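PDB 3WD6: omega-class glutathione S-transferase from Bombyx mori, which binds glutathione and, as an omega-class enzyme, probably acts as a glutathione transferase and glutathione-dependent dehydroascorbate reductase. Local coordinates for residues 30-44 with 78-92. Residues are numbered along the deposited sequence; the frame is centred on the assembly and turned at random.
With GSH (glutathione), chain J.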
ATOM      1  N   LEU A  30       5.746  -9.166 -16.562  1.00 23.60           N
ATOM      2  CA  LEU A  30       5.479  -7.857 -15.977  1.00 20.95           C
ATOM      3  C   LEU A  30       6.248  -7.764 -14.665  1.00 22.69           C
ATOM      4  O   LEU A  30       6.189  -8.685 -13.823  1.00 23.61           O
ATOM      5  CB  LEU A  30       3.985  -7.663 -15.721  1.00 21.85           C
ATOM      6  CG  LEU A  30       3.611  -6.219 -15.343  1.00 24.12           C
ATOM      7  CD1 LEU A  30       2.355  -5.743 -16.083  1.00 25.12           C
ATOM      8  CD2 LEU A  30       3.428  -6.104 -13.855  1.00 22.22           C
ATOM      9  N   ARG A  31       6.986  -6.667 -14.501  1.00 22.52           N
ATOM     10  CA  ARG A  31       7.871  -6.506 -13.358  1.00 20.41           C
ATOM     11  C   ARG A  31       7.519  -5.281 -12.525  1.00 21.60           C
ATOM     12  O   ARG A  31       7.302  -4.177 -13.061  1.00 20.54           O
ATOM     13  CB  ARG A  31       9.318  -6.381 -13.827  1.00 21.75           C
ATOM     14  CG  ARG A  31      10.245  -5.757 -12.772  1.00 22.74           C
ATOM     15  CD  ARG A  31      11.641  -5.560 -13.322  1.00 26.68           C
ATOM     16  NE  ARG A  31      12.232  -6.823 -13.769  1.00 27.09           N
ATOM     17  CZ  ARG A  31      13.424  -6.914 -14.347  1.00 26.18           C
ATOM     18  NH1 ARG A  31      14.137  -5.813 -14.548  1.00 30.42           N
ATOM     19  NH2 ARG A  31      13.898  -8.091 -14.726  1.00 26.06           N
ATOM     20  N   VAL A  32       7.500  -5.463 -11.208  1.00 21.47           N
ATOM     21  CA  VAL A  32       7.283  -4.339 -10.303  1.00 21.70           C
ATOM     22  C   VAL A  32       8.584  -3.940  -9.620  1.00 21.52           C
ATOM     23  O   VAL A  32       9.193  -4.772  -8.935  1.00 20.58           O
ATOM     24  CB  VAL A  32       6.271  -4.706  -9.180  1.00 24.14           C
ATOM     25  CG1 VAL A  32       5.965  -3.488  -8.288  1.00 19.23           C
ATOM     26  CG2 VAL A  32       4.989  -5.272  -9.778  1.00 22.41           C
ATOM     27  N   TYR A  33       8.997  -2.680  -9.782  1.00 19.88           N
ATOM     28  CA  TYR A  33      10.052  -2.122  -8.926  1.00 21.64           C
ATOM     29  C   TYR A  33       9.406  -1.723  -7.604  1.00 21.81           C
ATOM     30  O   TYR A  33       8.520  -0.852  -7.560  1.00 20.52           O
ATOM     31  CB  TYR A  33      10.798  -0.946  -9.603  1.00 21.36           C
ATOM     32  CG  TYR A  33      11.516  -1.428 -10.840  1.00 23.69           C
ATOM     33  CD1 TYR A  33      12.752  -2.053 -10.741  1.00 22.10           C
ATOM     34  CD2 TYR A  33      10.926  -1.330 -12.103  1.00 24.72           C
ATOM     35  CE1 TYR A  33      13.403  -2.537 -11.860  1.00 24.26           C
ATOM     36  CE2 TYR A  33      11.577  -1.817 -13.237  1.00 24.75           C
ATOM     37  CZ  TYR A  33      12.813  -2.419 -13.103  1.00 24.44           C
ATOM     38  OH  TYR A  33      13.470  -2.916 -14.203  1.00 26.91           O
ATOM     39  N   ASN A  34       9.847  -2.375  -6.531  1.00 23.39           N
ATOM     40  CA  ASN A  34       9.130  -2.360  -5.261  1.00 21.07           C
ATOM     41  C   ASN A  34      10.078  -2.079  -4.104  1.00 22.69           C
ATOM     42  O   ASN A  34      11.306  -2.150  -4.282  1.00 23.15           O
ATOM     43  CB  ASN A  34       8.527  -3.764  -5.080  1.00 18.47           C
ATOM     44  CG  ASN A  34       7.646  -3.894  -3.852  1.00 19.14           C
ATOM     45  OD1 ASN A  34       6.748  -3.072  -3.608  1.00 18.37           O
ATOM     46  ND2 ASN A  34       7.886  -4.952  -3.072  1.00 19.43           N
ATOM     47  N   MET A  35       9.529  -1.749  -2.930  1.00 20.67           N
ATOM     48  CA  MET A  35      10.237  -2.076  -1.696  1.00 21.24           C
ATOM     49  C   MET A  35       9.248  -2.590  -0.663  1.00 20.61           C
ATOM     50  O   MET A  35       8.157  -2.037  -0.501  1.00 17.74           O
ATOM     51  CB  MET A  35      11.158  -0.967  -1.197  1.00 22.88           C
ATOM     52  CG  MET A  35      10.575  -0.065  -0.179  1.00 24.99           C
ATOM     53  SD  MET A  35      10.851  -0.558   1.558  1.00 27.33           S
ATOM     54  CE  MET A  35      10.355   1.021   2.290  1.00 18.40           C
ATOM     55  N   ARG A  36       9.649  -3.677   0.003  1.00 23.17           N
ATOM     56  CA  ARG A  36       8.738  -4.572   0.713  1.00 20.95           C
ATOM     57  C   ARG A  36       7.834  -3.835   1.705  1.00 22.12           C
ATOM     58  O   ARG A  36       6.679  -4.231   1.924  1.00 22.30           O
ATOM     59  CB  ARG A  36       9.530  -5.700   1.403  1.00 22.35           C
ATOM     60  CG  ARG A  36       8.678  -6.780   2.096  1.00 20.54           C
ATOM     61  CD  ARG A  36       8.128  -7.789   1.096  1.00 20.41           C
ATOM     62  NE  ARG A  36       7.285  -8.811   1.728  1.00 20.67           N
ATOM     63  CZ  ARG A  36       6.078  -8.584   2.258  1.00 20.67           C
ATOM     64  NH1 ARG A  36       5.556  -7.350   2.272  1.00 16.35           N
ATOM     65  NH2 ARG A  36       5.390  -9.598   2.775  1.00 19.79           N
ATOM     66  N   TYR A  37       8.350  -2.748   2.273  1.00 20.97           N
ATOM     67  CA  TYR A  37       7.671  -2.037   3.346  1.00 18.29           C
ATOM     68  C   TYR A  37       7.031  -0.765   2.813  1.00 20.98           C
ATOM     69  O   TYR A  37       6.441   0.008   3.573  1.00 21.75           O
ATOM     70  CB  TYR A  37       8.683  -1.746   4.480  1.00 22.00           C
ATOM     71  CG  TYR A  37       9.346  -3.026   4.953  1.00 22.37           C
ATOM     72  CD1 TYR A  37       8.803  -3.782   5.987  1.00 22.84           C
ATOM     73  CD2 TYR A  37      10.473  -3.511   4.318  1.00 23.69           C
ATOM     74  CE1 TYR A  37       9.396  -4.983   6.391  1.00 22.74           C
ATOM     75  CE2 TYR A  37      11.068  -4.692   4.710  1.00 24.03           C
ATOM     76  CZ  TYR A  37      10.526  -5.433   5.734  1.00 25.46           C
ATOM     77  OH  TYR A  37      11.153  -6.617   6.106  1.00 27.77           O
ATOM     78  N   CYS A  38       7.138  -0.539   1.505  1.00 19.34           N
ATOM     79  CA  CYS A  38       6.506   0.643   0.931  1.00 22.04           C
ATOM     80  C   CYS A  38       4.981   0.481   0.763  1.00 20.29           C
ATOM     81  O   CYS A  38       4.515  -0.353  -0.033  1.00 17.49           O
ATOM     82  CB  CYS A  38       7.156   1.043  -0.399  1.00 19.43           C
ATOM     83  SG  CYS A  38       6.341   2.507  -1.127  1.00 21.60           S
ATOM     84  N   PRO A  39       4.192   1.294   1.495  1.00 20.24           N
ATOM     85  CA  PRO A  39       2.738   1.113   1.317  1.00 21.62           C
ATOM     86  C   PRO A  39       2.288   1.497  -0.080  1.00 22.74           C
ATOM     87  O   PRO A  39       1.326   0.883  -0.579  1.00 22.24           O
ATOM     88  CB  PRO A  39       2.106   2.058   2.357  1.00 17.65           C
ATOM     89  CG  PRO A  39       3.167   3.089   2.634  1.00 20.53           C
ATOM     90  CD  PRO A  39       4.515   2.366   2.452  1.00 20.69           C
ATOM     91  N   TYR A  40       2.942   2.492  -0.691  1.00 19.99           N
ATOM     92  CA  TYR A  40       2.525   2.925  -2.025  1.00 20.10           C
ATOM     93  C   TYR A  40       2.725   1.802  -3.026  1.00 20.07           C
ATOM     94  O   TYR A  40       1.829   1.496  -3.829  1.00 20.52           O
ATOM     95  CB  TYR A  40       3.241   4.210  -2.458  1.00 21.83           C
ATOM     96  CG  TYR A  40       2.791   5.394  -1.647  1.00 21.89           C
ATOM     97  CD1 TYR A  40       1.568   6.018  -1.908  1.00 19.92           C
ATOM     98  CD2 TYR A  40       3.556   5.859  -0.579  1.00 24.15           C
ATOM     99  CE1 TYR A  40       1.136   7.090  -1.146  1.00 20.63           C
ATOM    100  CE2 TYR A  40       3.131   6.938   0.192  1.00 25.73           C
ATOM    101  CZ  TYR A  40       1.922   7.549  -0.099  1.00 25.02           C
ATOM    102  OH  TYR A  40       1.497   8.606   0.674  1.00 28.48           O
ATOM    103  N   ALA A  41       3.893   1.175  -2.970  1.00 19.87           N
ATOM    104  CA  ALA A  41       4.165   0.041  -3.839  1.00 18.59           C
ATOM    105  C   ALA A  41       3.206  -1.119  -3.529  1.00 17.17           C
ATOM    106  O   ALA A  41       2.858  -1.895  -4.429  1.00 17.88           O
ATOM    107  CB  ALA A  41       5.609  -0.384  -3.698  1.00 18.94           C
ATOM    108  N   GLN A  42       2.766  -1.229  -2.272  1.00 17.44           N
ATOM    109  CA  GLN A  42       1.832  -2.302  -1.887  1.00 18.68           C
ATOM    110  C   GLN A  42       0.519  -2.252  -2.695  1.00 18.88           C
ATOM    111  O   GLN A  42      -0.073  -3.294  -3.020  1.00 16.42           O
ATOM    112  CB  GLN A  42       1.527  -2.282  -0.386  1.00 16.95           C
ATOM    113  CG  GLN A  42       0.724  -3.493   0.079  1.00 16.02           C
ATOM    114  CD  GLN A  42       0.449  -3.482   1.580  1.00 18.28           C
ATOM    115  OE1 GLN A  42       0.829  -2.528   2.287  1.00 18.76           O
ATOM    116  NE2 GLN A  42      -0.227  -4.538   2.076  1.00 14.62           N
ATOM    117  N   ARG A  43       0.072  -1.039  -3.015  1.00 18.43           N
ATOM    118  CA  ARG A  43      -1.091  -0.854  -3.880  1.00 19.37           C
ATOM    119  C   ARG A  43      -0.954  -1.644  -5.168  1.00 19.67           C
ATOM    120  O   ARG A  43      -1.917  -2.283  -5.622  1.00 19.47           O
ATOM    121  CB  ARG A  43      -1.273   0.628  -4.221  1.00 17.45           C
ATOM    122  CG  ARG A  43      -1.794   1.447  -3.091  1.00 16.49           C
ATOM    123  CD  ARG A  43      -1.652   2.892  -3.417  1.00 19.97           C
ATOM    124  NE  ARG A  43      -2.530   3.719  -2.598  1.00 18.62           N
ATOM    125  CZ  ARG A  43      -2.580   5.040  -2.670  1.00 18.81           C
ATOM    126  NH1 ARG A  43      -1.770   5.688  -3.521  1.00 17.48           N
ATOM    127  NH2 ARG A  43      -3.443   5.705  -1.900  1.00 17.77           N
ATOM    128  N   THR A  44       0.237  -1.596  -5.763  1.00 18.19           N
ATOM    129  CA  THR A  44       0.459  -2.259  -7.042  1.00 16.88           C
ATOM    130  C   THR A  44       0.444  -3.784  -6.858  1.00 17.98           C
ATOM    131  O   THR A  44      -0.183  -4.503  -7.642  1.00 19.82           O
ATOM    132  CB  THR A  44       1.768  -1.770  -7.690  1.00 17.66           C
ATOM    133  OG1 THR A  44       1.704  -0.343  -7.888  1.00 15.95           O
ATOM    134  CG2 THR A  44       2.003  -2.474  -9.026  1.00 17.22           C
ATOM    135  N   VAL A  78       9.318   4.280  -5.726  1.00 23.53           N
ATOM    136  CA  VAL A  78       8.559   3.044  -5.971  1.00 21.74           C
ATOM    137  C   VAL A  78       7.098   3.315  -5.627  1.00 20.73           C
ATOM    138  O   VAL A  78       6.809   4.193  -4.805  1.00 23.29           O
ATOM    139  CB  VAL A  78       9.079   1.863  -5.124  1.00 20.11           C
ATOM    140  CG1 VAL A  78      10.419   1.362  -5.659  1.00 21.30           C
ATOM    141  CG2 VAL A  78       9.180   2.259  -3.651  1.00 20.28           C
ATOM    142  N   PRO A  79       6.163   2.577  -6.244  1.00 18.94           N
ATOM    143  CA  PRO A  79       6.422   1.533  -7.246  1.00 20.90           C
ATOM    144  C   PRO A  79       6.630   2.086  -8.666  1.00 22.88           C
ATOM    145  O   PRO A  79       6.295   3.248  -9.001  1.00 20.80           O
ATOM    146  CB  PRO A  79       5.099   0.752  -7.260  1.00 20.32           C
ATOM    147  CG  PRO A  79       4.039   1.868  -7.055  1.00 19.14           C
ATOM    148  CD  PRO A  79       4.712   2.790  -6.016  1.00 18.07           C
ATOM    149  N   ALA A  80       7.188   1.220  -9.500  1.00 21.00           N
ATOM    150  CA  ALA A  80       7.095   1.370 -10.941  1.00 23.07           C
ATOM    151  C   ALA A  80       6.853  -0.020 -11.547  1.00 22.68           C
ATOM    152  O   ALA A  80       7.425  -1.019 -11.061  1.00 22.94           O
ATOM    153  CB  ALA A  80       8.367   1.982 -11.507  1.00 22.00           C
ATOM    154  N   ILE A  81       6.013  -0.093 -12.585  1.00 18.35           N
ATOM    155  CA  ILE A  81       5.893  -1.328 -13.344  1.00 21.98           C
ATOM    156  C   ILE A  81       6.591  -1.210 -14.711  1.00 22.32           C
ATOM    157  O   ILE A  81       6.639  -0.126 -15.315  1.00 24.35           O
ATOM    158  CB  ILE A  81       4.409  -1.791 -13.516  1.00 20.43           C
ATOM    159  CG1 ILE A  81       3.641  -0.843 -14.440  1.00 23.67           C
ATOM    160  CG2 ILE A  81       3.720  -1.902 -12.163  1.00 19.27           C
ATOM    161  CD1 ILE A  81       2.162  -1.231 -14.628  1.00 21.88           C
ATOM    162  N   GLU A  82       7.127  -2.327 -15.191  1.00 20.33           N
ATOM    163  CA  GLU A  82       7.765  -2.381 -16.502  1.00 23.93           C
ATOM    164  C   GLU A  82       6.952  -3.375 -17.321  1.00 23.80           C
ATOM    165  O   GLU A  82       6.939  -4.577 -17.019  1.00 22.81           O
ATOM    166  CB  GLU A  82       9.228  -2.834 -16.377  1.00 21.37           C
ATOM    167  CG  GLU A  82      10.027  -2.802 -17.689  1.00 24.84           C
ATOM    168  CD  GLU A  82      11.559  -2.755 -17.453  1.00 28.39           C
ATOM    169  OE1 GLU A  82      12.323  -2.406 -18.386  1.00 28.67           O
ATOM    170  OE2 GLU A  82      12.000  -3.065 -16.324  1.00 30.86           O
ATOM    171  N   ILE A  83       6.260  -2.887 -18.350  1.00 22.44           N
ATOM    172  CA  ILE A  83       5.289  -3.737 -19.048  1.00 24.54           C
ATOM    173  C   ILE A  83       5.897  -4.356 -20.308  1.00 27.16           C
ATOM    174  O   ILE A  83       5.315  -5.277 -20.916  1.00 27.99           O
ATOM    175  CB  ILE A  83       3.993  -2.970 -19.372  1.00 22.98           C
ATOM    176  CG1 ILE A  83       4.309  -1.700 -20.177  1.00 24.85           C
ATOM    177  CG2 ILE A  83       3.272  -2.593 -18.076  1.00 22.57           C
ATOM    178  CD1 ILE A  83       3.084  -0.913 -20.566  1.00 22.40           C
ATOM    179  N   ALA A  84       7.077  -3.840 -20.669  1.00 24.32           N
ATOM    180  CA  ALA A  84       7.847  -4.272 -21.830  1.00 24.69           C
ATOM    181  C   ALA A  84       9.236  -3.665 -21.665  1.00 26.88           C
ATOM    182  O   ALA A  84       9.414  -2.760 -20.825  1.00 25.30           O
ATOM    183  CB  ALA A  84       7.194  -3.774 -23.106  1.00 21.82           C
ATOM    184  N   GLU A  85      10.223  -4.126 -22.437  1.00 24.87           N
ATOM    185  CA  GLU A  85      11.583  -3.639 -22.195  1.00 29.41           C
ATOM    186  C   GLU A  85      11.672  -2.106 -22.324  1.00 30.63           C
ATOM    187  O   GLU A  85      11.290  -1.531 -23.344  1.00 30.03           O
ATOM    188  CB  GLU A  85      12.623  -4.313 -23.090  1.00 29.05           C
ATOM    189  CG  GLU A  85      14.052  -4.120 -22.540  1.00 32.88           C
ATOM    190  CD  GLU A  85      15.140  -4.791 -23.374  1.00 40.32           C
ATOM    191  OE1 GLU A  85      14.862  -5.256 -24.510  1.00 43.18           O
ATOM    192  OE2 GLU A  85      16.291  -4.845 -22.883  1.00 43.18           O
ATOM    193  N   ASP A  86      12.163  -1.458 -21.273  1.00 27.93           N
ATOM    194  CA  ASP A  86      12.316  -0.010 -21.255  1.00 28.58           C
ATOM    195  C   ASP A  86      10.991   0.732 -21.435  1.00 34.38           C
ATOM    196  O   ASP A  86      10.975   1.882 -21.909  1.00 37.85           O
ATOM    197  CB  ASP A  86      13.329   0.455 -22.312  1.00 32.91           C
ATOM    198  CG  ASP A  86      14.705  -0.183 -22.130  1.00 40.69           C
ATOM    199  OD1 ASP A  86      15.069  -0.506 -20.974  1.00 38.38           O
ATOM    200  OD2 ASP A  86      15.421  -0.372 -23.147  1.00 45.67           O
ATOM    201  N   VAL A  87       9.884   0.089 -21.059  1.00 28.46           N
ATOM    202  CA  VAL A  87       8.584   0.766 -21.042  1.00 25.44           C
ATOM    203  C   VAL A  87       7.952   0.620 -19.650  1.00 28.12           C
ATOM    204  O   VAL A  87       7.524  -0.484 -19.239  1.00 26.60           O
ATOM    205  CB  VAL A  87       7.644   0.249 -22.161  1.00 28.34           C
ATOM    206  CG1 VAL A  87       6.281   0.942 -22.090  1.00 21.78           C
ATOM    207  CG2 VAL A  87       8.294   0.456 -23.540  1.00 23.09           C
ATOM    208  N   THR A  88       7.918   1.735 -18.918  1.00 26.01           N
ATOM    209  CA  THR A  88       7.536   1.687 -17.523  1.00 27.13           C
ATOM    210  C   THR A  88       6.492   2.717 -17.158  1.00 30.95           C
ATOM    211  O   THR A  88       6.399   3.786 -17.787  1.00 28.91           O
ATOM    212  CB  THR A  88       8.735   1.920 -16.608  1.00 28.99           C
ATOM    213  OG1 THR A  88       9.242   3.241 -16.844  1.00 27.84           O
ATOM    214  CG2 THR A  88       9.819   0.851 -16.850  1.00 25.73           C
ATOM    215  N   ILE A  89       5.729   2.388 -16.117  1.00 27.79           N
ATOM    216  CA  ILE A  89       4.753   3.298 -15.531  1.00 25.60           C
ATOM    217  C   ILE A  89       5.097   3.436 -14.050  1.00 25.29           C
ATOM    218  O   ILE A  89       5.498   2.455 -13.404  1.00 24.65           O
ATOM    219  CB  ILE A  89       3.332   2.705 -15.637  1.00 24.95           C
ATOM    220  CG1 ILE A  89       2.969   2.456 -17.094  1.00 25.40           C
ATOM    221  CG2 ILE A  89       2.312   3.638 -15.002  1.00 26.66           C
ATOM    222  CD1 ILE A  89       2.676   3.722 -17.825  1.00 34.64           C
ATOM    223  N   TYR A  90       4.936   4.633 -13.499  1.00 25.02           N
ATOM    224  CA  TYR A  90       5.135   4.815 -12.069  1.00 25.22           C
ATOM    225  C   TYR A  90       4.057   5.725 -11.522  1.00 23.10           C
ATOM    226  O   TYR A  90       3.224   6.226 -12.287  1.00 23.29           O
ATOM    227  CB  TYR A  90       6.529   5.353 -11.756  1.00 25.25           C
ATOM    228  CG  TYR A  90       7.005   6.393 -12.744  1.00 26.96           C
ATOM    229  CD1 TYR A  90       7.602   6.019 -13.940  1.00 28.22           C
ATOM    230  CD2 TYR A  90       6.864   7.746 -12.477  1.00 28.54           C
ATOM    231  CE1 TYR A  90       8.041   6.965 -14.847  1.00 30.05           C
ATOM    232  CE2 TYR A  90       7.298   8.702 -13.380  1.00 33.83           C
ATOM    233  CZ  TYR A  90       7.885   8.302 -14.565  1.00 30.89           C
ATOM    234  OH  TYR A  90       8.312   9.254 -15.461  1.00 34.00           O
ATOM    235  N   GLU A  91       4.090   5.944 -10.207  1.00 20.34           N
ATOM    236  CA  GLU A  91       2.971   6.536  -9.467  1.00 22.16           C
ATOM    237  C   GLU A  91       1.930   5.453  -9.222  1.00 20.65           C
ATOM    238  O   GLU A  91       1.262   4.995 -10.156  1.00 20.55           O
ATOM    239  CB  GLU A  91       2.363   7.748 -10.174  1.00 23.48           C
ATOM    240  CG  GLU A  91       3.268   8.968 -10.142  1.00 22.59           C
ATOM    241  CD  GLU A  91       3.527   9.443  -8.728  1.00 22.94           C
ATOM    242  OE1 GLU A  91       2.545   9.697  -7.985  1.00 21.16           O
ATOM    243  OE2 GLU A  91       4.720   9.560  -8.355  1.00 23.99           O
ATOM    244  N   SER A  92       1.822   5.040  -7.959  1.00 20.77           N
ATOM    245  CA  SER A  92       1.069   3.856  -7.584  1.00 19.08           C
ATOM    246  C   SER A  92      -0.342   3.816  -8.172  1.00 21.16           C
ATOM    247  O   SER A  92      -0.745   2.795  -8.738  1.00 19.15           O
ATOM    248  CB  SER A  92       1.019   3.730  -6.063  1.00 18.25           C
ATOM    249  OG  SER A  92       0.287   4.792  -5.486  1.00 20.15           O
TER
HETATM  250  N1  GSH J 306       2.983   9.409  -5.187  1.00 22.60           N
HETATM  251  CA1 GSH J 306       3.836   8.218  -5.270  1.00 22.33           C
HETATM  252  C1  GSH J 306       3.035   6.949  -5.543  1.00 21.95           C
HETATM  253  O11 GSH J 306       3.554   5.948  -6.158  1.00 17.97           O
HETATM  254  O12 GSH J 306       1.809   6.906  -5.173  1.00 20.30           O
HETATM  255  CB1 GSH J 306       4.639   8.111  -3.980  1.00 24.41           C
HETATM  256  CG1 GSH J 306       5.392   6.846  -3.719  1.00 24.79           C
HETATM  257  CD1 GSH J 306       6.456   6.935  -2.654  1.00 22.98           C
HETATM  258  OE1 GSH J 306       6.488   7.857  -1.845  1.00 24.40           O
HETATM  259  N2  GSH J 306       7.466   5.924  -2.570  1.00 26.71           N
HETATM  260  CA2 GSH J 306       8.487   6.082  -1.529  1.00 25.68           C
HETATM  261  C2  GSH J 306       9.811   6.331  -2.218  1.00 28.43           C
HETATM  262  O2  GSH J 306      10.095   5.668  -3.209  1.00 27.94           O
HETATM  263  CB2 GSH J 306       8.584   4.834  -0.725  1.00 29.25           C
HETATM  264  SG2 GSH J 306       7.368   4.531   0.505  1.00 35.47           S
HETATM  265  N3  GSH J 306      10.724   7.327  -1.699  1.00 35.75           N
HETATM  266  CA3 GSH J 306      12.006   7.559  -2.366  1.00 36.79           C
HETATM  267  C3  GSH J 306      13.102   8.055  -1.509  1.00 41.12           C
HETATM  268  O31 GSH J 306      13.485   7.365  -0.526  1.00 43.80           O
HETATM  269  O32 GSH J 306      13.650   9.154  -1.772  1.00 45.58           O
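The hydroxyl of Tyr33 is held by two groups. Tyr33 OH donates to Glu82 OE2 at 2.6 Å, with the carboxylate oxygen near the plane of the ring, at its edge. Tyr33 OH also accepts from Arg31 NH1 at 3.0 Å, the hydroxyl lying in the arginine's guanidinium plane. The arginine reaches it through a bend at chi3 (-59°), while its CG lies over one face of the ring. Arg31 NE forms a salt bridge with Glu56, and Glu82 OE1 one with Lys72. A phenylalanine in place of Tyr33 would probably leave Glu82 OE2 and Arg31 NH1 without the hydroxyl that joins them. Strands 31-34 and 80-82 pair antiparallel in the thioredoxin-like domain of the transferase; in one of their backbone hydrogen bonds Tyr33 N donates to Ala80 O at 2.6 Å. The cis peptide before Pro79 is the cis-proline of this fold. Val78 here pairs its backbone with glutathione, N to O2 3.0 Å and O to N2 2.9 Å. Pro79 packs on the helix that starts at Pro39, its CB 3.8 Å from Ala41 CB. Beyond it, Ser92 OG accepts from Arg43 NH1 at 3.0 Å, in the guanidinium plane, and donates to glutathione O12 at 2.6 Å. Arg43 NE is hydrogen-bonded to Met181 O.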